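Local structure of Hia (Haemophilus influenzae, 1S7M) at residues Gly108-Asp120 and Glu128-Lys140. The protein is a trimeric autotransporter adhesin of the outer membrane, here seen in a binding-domain fragment that probably takes part in recognising and attaching to host cells. Sequence-based numbering, arbitrary orientation.
Sequences GDLRGLGWVISAD and EYHDQVRNANEVK
Trp-115, Ile-117 and Ala-119 pair with Val-133, Asp-131 and Tyr-129 as the hydrogen-bonded positions of a two-stranded antiparallel ribbon. Each pair exchanges two backbone bonds; the shortest, from Val-133 N to Trp-115 O, measures 2.8 Å.

Apolar contacts gather on the face that carries these side chains. Val-133 lies alongside the Trp-115 indole and sets CB over its five-membered ring, 3.6 Å from the centroid and 19° off the normal, a CH-pi contact. With CG between the backbone N and the carbonyl carbon (chi1 49°), the indole leans toward the neighbouring strand and turns one face to Val-133. Ile-117 divides its branches: CG2 packs against Val-133 CG2 at 3.9 Å, while CD1 meets Val-139 CG1 tip to tip at 3.6 Å. Beside it, Tyr-129 brings CE2 to 4.2 Å from Ile-117 CG2.

Polar side-chain bonds cluster where helix 107-111 gives way to the ribbon. Arg-134 NH1 donates to Arg-111 O at 3.1 Å, bent to 144° at the hydrogen. The same guanidinium, approached side-on, sends NE and NH2 to Gln-132 OE1, which lies in its plane; NH2 makes the shorter bond, 2.7 Å. This two-nitrogen grip should limit rotation of the guanidinium. A water donates to the carbonyls of Leu-110 and Leu-113 and accepts from Asn-135 N, tying the helix end to the type II turn 134-137.

The motif falls within the Trp-ring family region, and its sheet does not stop at the chain boundary: residues 116-119 join a parallel ladder with a strand of the second subunit, and 138-140 join one with a strand of the third. Val-133 also packs on Trp-115 of the third subunit. Within the chain, helix 107-111 leads into the ribbon, and the turn after it continues into strand 138-143.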
loop_
_atom_site.group_PDB
_atom_site.type_symbol
_atom_site.label_atom_id
_atom_site.label_comp_id
_atom_site.label_asym_id
_atom_site.label_seq_id
_atom_site.Cartn_x
_atom_site.Cartn_y
_atom_site.Cartn_z
ATOM N N GLY A 108 -7.630 -1.566 6.181
ATOM C CA GLY A 108 -8.076 -0.199 6.389
ATOM C C GLY A 108 -6.994 0.831 6.109
ATOM O O GLY A 108 -7.303 1.925 5.656
ATOM N N ASP A 109 -5.735 0.486 6.413
ATOM C CA ASP A 109 -4.579 1.363 6.163
ATOM C C ASP A 109 -4.450 1.504 4.646
ATOM O O ASP A 109 -4.264 2.605 4.127
ATOM C CB ASP A 109 -3.292 0.744 6.759
ATOM C CG ASP A 109 -3.378 0.519 8.286
ATOM O OD1 ASP A 109 -4.210 1.177 8.945
ATOM O OD2 ASP A 109 -2.594 -0.296 8.833
ATOM N N LEU A 110 -4.560 0.376 3.933
ATOM C CA LEU A 110 -4.485 0.386 2.480
ATOM C C LEU A 110 -5.559 1.248 1.840
ATOM O O LEU A 110 -5.320 1.880 0.806
ATOM C CB LEU A 110 -4.630 -1.036 1.906
ATOM C CG LEU A 110 -3.594 -2.096 2.250
ATOM C CD1 LEU A 110 -3.568 -3.137 1.115
ATOM C CD2 LEU A 110 -2.213 -1.467 2.416
ATOM N N ARG A 111 -6.751 1.242 2.433
ATOM C CA ARG A 111 -7.873 1.994 1.904
ATOM C C ARG A 111 -7.614 3.494 1.937
ATOM O O ARG A 111 -8.161 4.249 1.130
ATOM C CB ARG A 111 -9.163 1.611 2.654
ATOM C CG ARG A 111 -9.769 0.271 2.154
ATOM C CD ARG A 111 -10.969 -0.202 2.976
ATOM N NE ARG A 111 -11.506 -1.436 2.411
ATOM C CZ ARG A 111 -12.047 -2.421 3.126
ATOM N NH1 ARG A 111 -12.147 -2.322 4.443
ATOM N NH2 ARG A 111 -12.433 -3.542 2.529
ATOM N N GLY A 112 -6.748 3.927 2.846
ATOM C CA GLY A 112 -6.431 5.336 2.890
ATOM C C GLY A 112 -5.189 5.729 2.094
ATOM O O GLY A 112 -4.823 6.896 2.084
ATOM N N LEU A 113 -4.531 4.791 1.411
ATOM C CA LEU A 113 -3.321 5.178 0.675
ATOM C C LEU A 113 -3.610 6.020 -0.557
ATOM O O LEU A 113 -4.583 5.785 -1.259
ATOM C CB LEU A 113 -2.514 3.935 0.267
ATOM C CG LEU A 113 -1.387 3.342 1.124
ATOM C CD1 LEU A 113 -1.356 3.913 2.529
ATOM C CD2 LEU A 113 -1.508 1.815 1.128
ATOM N N GLY A 114 -2.766 7.013 -0.818
ATOM C CA GLY A 114 -2.972 7.818 -2.001
ATOM C C GLY A 114 -2.137 9.071 -2.098
ATOM O O GLY A 114 -1.457 9.474 -1.139
ATOM N N TRP A 115 -2.143 9.672 -3.274
ATOM C CA TRP A 115 -1.419 10.907 -3.450
ATOM C C TRP A 115 -2.417 11.965 -3.840
ATOM O O TRP A 115 -3.593 11.664 -4.118
ATOM C CB TRP A 115 -0.296 10.801 -4.491
ATOM C CG TRP A 115 -0.668 10.175 -5.807
ATOM C CD1 TRP A 115 -0.870 8.846 -6.056
ATOM C CD2 TRP A 115 -0.841 10.857 -7.061
ATOM N NE1 TRP A 115 -1.156 8.657 -7.398
ATOM C CE2 TRP A 115 -1.144 9.869 -8.035
ATOM C CE3 TRP A 115 -0.760 12.207 -7.457
ATOM C CZ2 TRP A 115 -1.366 10.185 -9.381
ATOM C CZ3 TRP A 115 -0.980 12.529 -8.791
ATOM C CH2 TRP A 115 -1.279 11.516 -9.746
ATOM N N VAL A 116 -1.969 13.209 -3.829
ATOM C CA VAL A 116 -2.840 14.307 -4.177
ATOM C C VAL A 116 -2.424 14.881 -5.504
ATOM O O VAL A 116 -1.232 15.094 -5.745
ATOM C CB VAL A 116 -2.791 15.448 -3.094
ATOM C CG1 VAL A 116 -3.594 16.652 -3.562
ATOM C CG2 VAL A 116 -3.310 14.934 -1.758
ATOM N N ILE A 117 -3.412 15.088 -6.378
ATOM C CA ILE A 117 -3.169 15.708 -7.676
ATOM C C ILE A 117 -3.811 17.107 -7.654
ATOM O O ILE A 117 -4.881 17.290 -7.104
ATOM C CB ILE A 117 -3.784 14.851 -8.834
ATOM C CG1 ILE A 117 -3.384 15.434 -10.190
ATOM C CG2 ILE A 117 -5.311 14.748 -8.682
ATOM C CD1 ILE A 117 -3.607 14.462 -11.385
ATOM N N SER A 118 -3.143 18.103 -8.223
ATOM C CA SER A 118 -3.705 19.445 -8.257
ATOM C C SER A 118 -3.278 20.194 -9.513
ATOM O O SER A 118 -2.349 19.791 -10.233
ATOM C CB SER A 118 -3.263 20.257 -7.017
ATOM O OG SER A 118 -1.839 20.302 -6.900
ATOM N N ALA A 119 -3.988 21.292 -9.758
ATOM C CA ALA A 119 -3.751 22.199 -10.865
ATOM C C ALA A 119 -4.190 23.576 -10.322
ATOM O O ALA A 119 -4.963 23.655 -9.375
ATOM C CB ALA A 119 -4.595 21.806 -12.060
ATOM N N ASP A 120 -3.688 24.652 -10.912
ATOM C CA ASP A 120 -4.043 25.981 -10.432
ATOM C C ASP A 120 -5.387 26.407 -10.952
ATOM O O ASP A 120 -5.938 27.400 -10.510
ATOM C CB ASP A 120 -2.982 26.995 -10.844
ATOM C CG ASP A 120 -1.687 26.792 -10.102
ATOM O OD1 ASP A 120 -1.752 26.603 -8.868
ATOM O OD2 ASP A 120 -0.609 26.821 -10.738
ATOM N N GLU A 128 -8.735 26.841 -7.943
ATOM C CA GLU A 128 -7.719 25.809 -8.038
ATOM C C GLU A 128 -8.348 24.414 -7.914
ATOM O O GLU A 128 -9.435 24.243 -7.336
ATOM C CB GLU A 128 -6.643 26.010 -6.964
ATOM C CG GLU A 128 -7.070 25.694 -5.549
ATOM C CD GLU A 128 -5.870 25.608 -4.580
ATOM O OE1 GLU A 128 -4.922 26.426 -4.709
ATOM O OE2 GLU A 128 -5.878 24.727 -3.686
ATOM N N TYR A 129 -7.664 23.412 -8.454
ATOM C CA TYR A 129 -8.191 22.049 -8.401
ATOM C C TYR A 129 -7.344 21.062 -7.618
ATOM O O TYR A 129 -6.112 21.120 -7.629
ATOM C CB TYR A 129 -8.349 21.511 -9.833
ATOM C CG TYR A 129 -8.564 20.005 -9.928
ATOM C CD1 TYR A 129 -9.830 19.457 -9.761
ATOM C CD2 TYR A 129 -7.498 19.135 -10.214
ATOM C CE1 TYR A 129 -10.055 18.082 -9.878
ATOM C CE2 TYR A 129 -7.715 17.734 -10.340
ATOM C CZ TYR A 129 -9.000 17.229 -10.173
ATOM O OH TYR A 129 -9.263 15.882 -10.349
ATOM N N HIS A 130 -8.014 20.162 -6.919
ATOM C CA HIS A 130 -7.305 19.093 -6.239
ATOM C C HIS A 130 -8.242 17.937 -5.952
ATOM O O HIS A 130 -9.439 18.133 -5.729
ATOM C CB HIS A 130 -6.650 19.539 -4.927
ATOM C CG HIS A 130 -7.626 19.909 -3.864
ATOM N ND1 HIS A 130 -7.839 21.213 -3.476
ATOM C CD2 HIS A 130 -8.467 19.149 -3.120
ATOM C CE1 HIS A 130 -8.770 21.240 -2.538
ATOM N NE2 HIS A 130 -9.168 20.001 -2.304
ATOM N N ASP A 131 -7.686 16.727 -5.993
ATOM C CA ASP A 131 -8.441 15.541 -5.660
ATOM C C ASP A 131 -7.419 14.504 -5.192
ATOM O O ASP A 131 -6.212 14.720 -5.307
ATOM C CB ASP A 131 -9.223 15.032 -6.881
ATOM C CG ASP A 131 -10.477 14.271 -6.483
ATOM O OD1 ASP A 131 -10.515 13.725 -5.357
ATOM O OD2 ASP A 131 -11.425 14.225 -7.291
ATOM N N GLN A 132 -7.895 13.397 -4.647
ATOM C CA GLN A 132 -7.003 12.325 -4.216
ATOM C C GLN A 132 -6.980 11.223 -5.280
ATOM O O GLN A 132 -7.971 11.015 -6.011
ATOM C CB GLN A 132 -7.483 11.749 -2.876
ATOM C CG GLN A 132 -7.359 12.769 -1.697
ATOM C CD GLN A 132 -8.028 12.288 -0.411
ATOM O OE1 GLN A 132 -8.531 11.172 -0.342
ATOM N NE2 GLN A 132 -8.038 13.142 0.614
ATOM N N VAL A 133 -5.843 10.545 -5.378
ATOM C CA VAL A 133 -5.674 9.423 -6.285
ATOM C C VAL A 133 -5.327 8.217 -5.408
ATOM O O VAL A 133 -4.157 8.013 -5.012
ATOM C CB VAL A 133 -4.529 9.648 -7.284
ATOM C CG1 VAL A 133 -4.438 8.436 -8.310
ATOM C CG2 VAL A 133 -4.754 10.925 -8.034
ATOM N N ARG A 134 -6.339 7.439 -5.046
ATOM C CA ARG A 134 -6.060 6.268 -4.246
ATOM C C ARG A 134 -5.997 5.065 -5.175
ATOM O O ARG A 134 -6.008 5.211 -6.401
ATOM C CB ARG A 134 -7.124 6.083 -3.174
ATOM C CG ARG A 134 -7.305 7.301 -2.306
ATOM C CD ARG A 134 -8.146 6.966 -1.101
ATOM N NE ARG A 134 -8.553 8.166 -0.377
ATOM C CZ ARG A 134 -9.214 8.147 0.778
ATOM N NH1 ARG A 134 -9.538 6.995 1.338
ATOM N NH2 ARG A 134 -9.550 9.276 1.368
ATOM N N ASN A 135 -5.937 3.885 -4.587
ATOM C CA ASN A 135 -5.871 2.670 -5.367
ATOM C C ASN A 135 -7.091 2.604 -6.302
ATOM O O ASN A 135 -8.190 2.967 -5.906
ATOM C CB ASN A 135 -5.855 1.478 -4.414
ATOM C CG ASN A 135 -5.862 0.173 -5.128
ATOM O OD1 ASN A 135 -4.927 -0.157 -5.862
ATOM N ND2 ASN A 135 -6.923 -0.591 -4.929
ATOM N N ALA A 136 -6.853 2.156 -7.535
ATOM C CA ALA A 136 -7.882 1.986 -8.565
ATOM C C ALA A 136 -8.598 3.273 -9.014
ATOM O O ALA A 136 -9.725 3.218 -9.525
ATOM C CB ALA A 136 -8.902 0.921 -8.127
ATOM N N ASN A 137 -7.945 4.419 -8.800
ATOM C CA ASN A 137 -8.450 5.693 -9.260
ATOM C C ASN A 137 -7.735 5.872 -10.591
ATOM O O ASN A 137 -6.679 5.272 -10.819
ATOM C CB ASN A 137 -8.082 6.866 -8.312
ATOM C CG ASN A 137 -9.186 7.181 -7.295
ATOM O OD1 ASN A 137 -10.388 7.155 -7.624
ATOM N ND2 ASN A 137 -8.793 7.487 -6.070
ATOM N N GLU A 138 -8.296 6.691 -11.468
ATOM C CA GLU A 138 -7.700 6.945 -12.781
ATOM C C GLU A 138 -7.419 8.422 -13.003
ATOM O O GLU A 138 -8.201 9.271 -12.611
ATOM C CB GLU A 138 -8.649 6.477 -13.913
ATOM C CG GLU A 138 -8.101 6.708 -15.333
ATOM C CD GLU A 138 -9.064 6.217 -16.455
ATOM O OE1 GLU A 138 -10.002 5.457 -16.142
ATOM O OE2 GLU A 138 -8.867 6.593 -17.630
ATOM N N VAL A 139 -6.303 8.704 -13.647
ATOM C CA VAL A 139 -5.912 10.063 -13.976
ATOM C C VAL A 139 -5.720 10.070 -15.497
ATOM O O VAL A 139 -4.981 9.257 -16.045
ATOM C CB VAL A 139 -4.577 10.475 -13.299
ATOM C CG1 VAL A 139 -4.159 11.853 -13.787
ATOM C CG2 VAL A 139 -4.729 10.484 -11.783
ATOM N N LYS A 140 -6.396 10.998 -16.160
ATOM C CA LYS A 140 -6.334 11.123 -17.609
ATOM C C LYS A 140 -5.823 12.478 -18.035
ATOM O O LYS A 140 -6.293 13.498 -17.546
ATOM C CB LYS A 140 -7.737 10.912 -18.199
ATOM C CG LYS A 140 -7.852 11.284 -19.666
ATOM C CD LYS A 140 -9.227 10.938 -20.206
ATOM C CE LYS A 140 -9.230 9.571 -20.849
ATOM N NZ LYS A 140 -10.494 9.427 -21.654
HETATM O O HOH W 1 -5.536 3.215 -1.744
#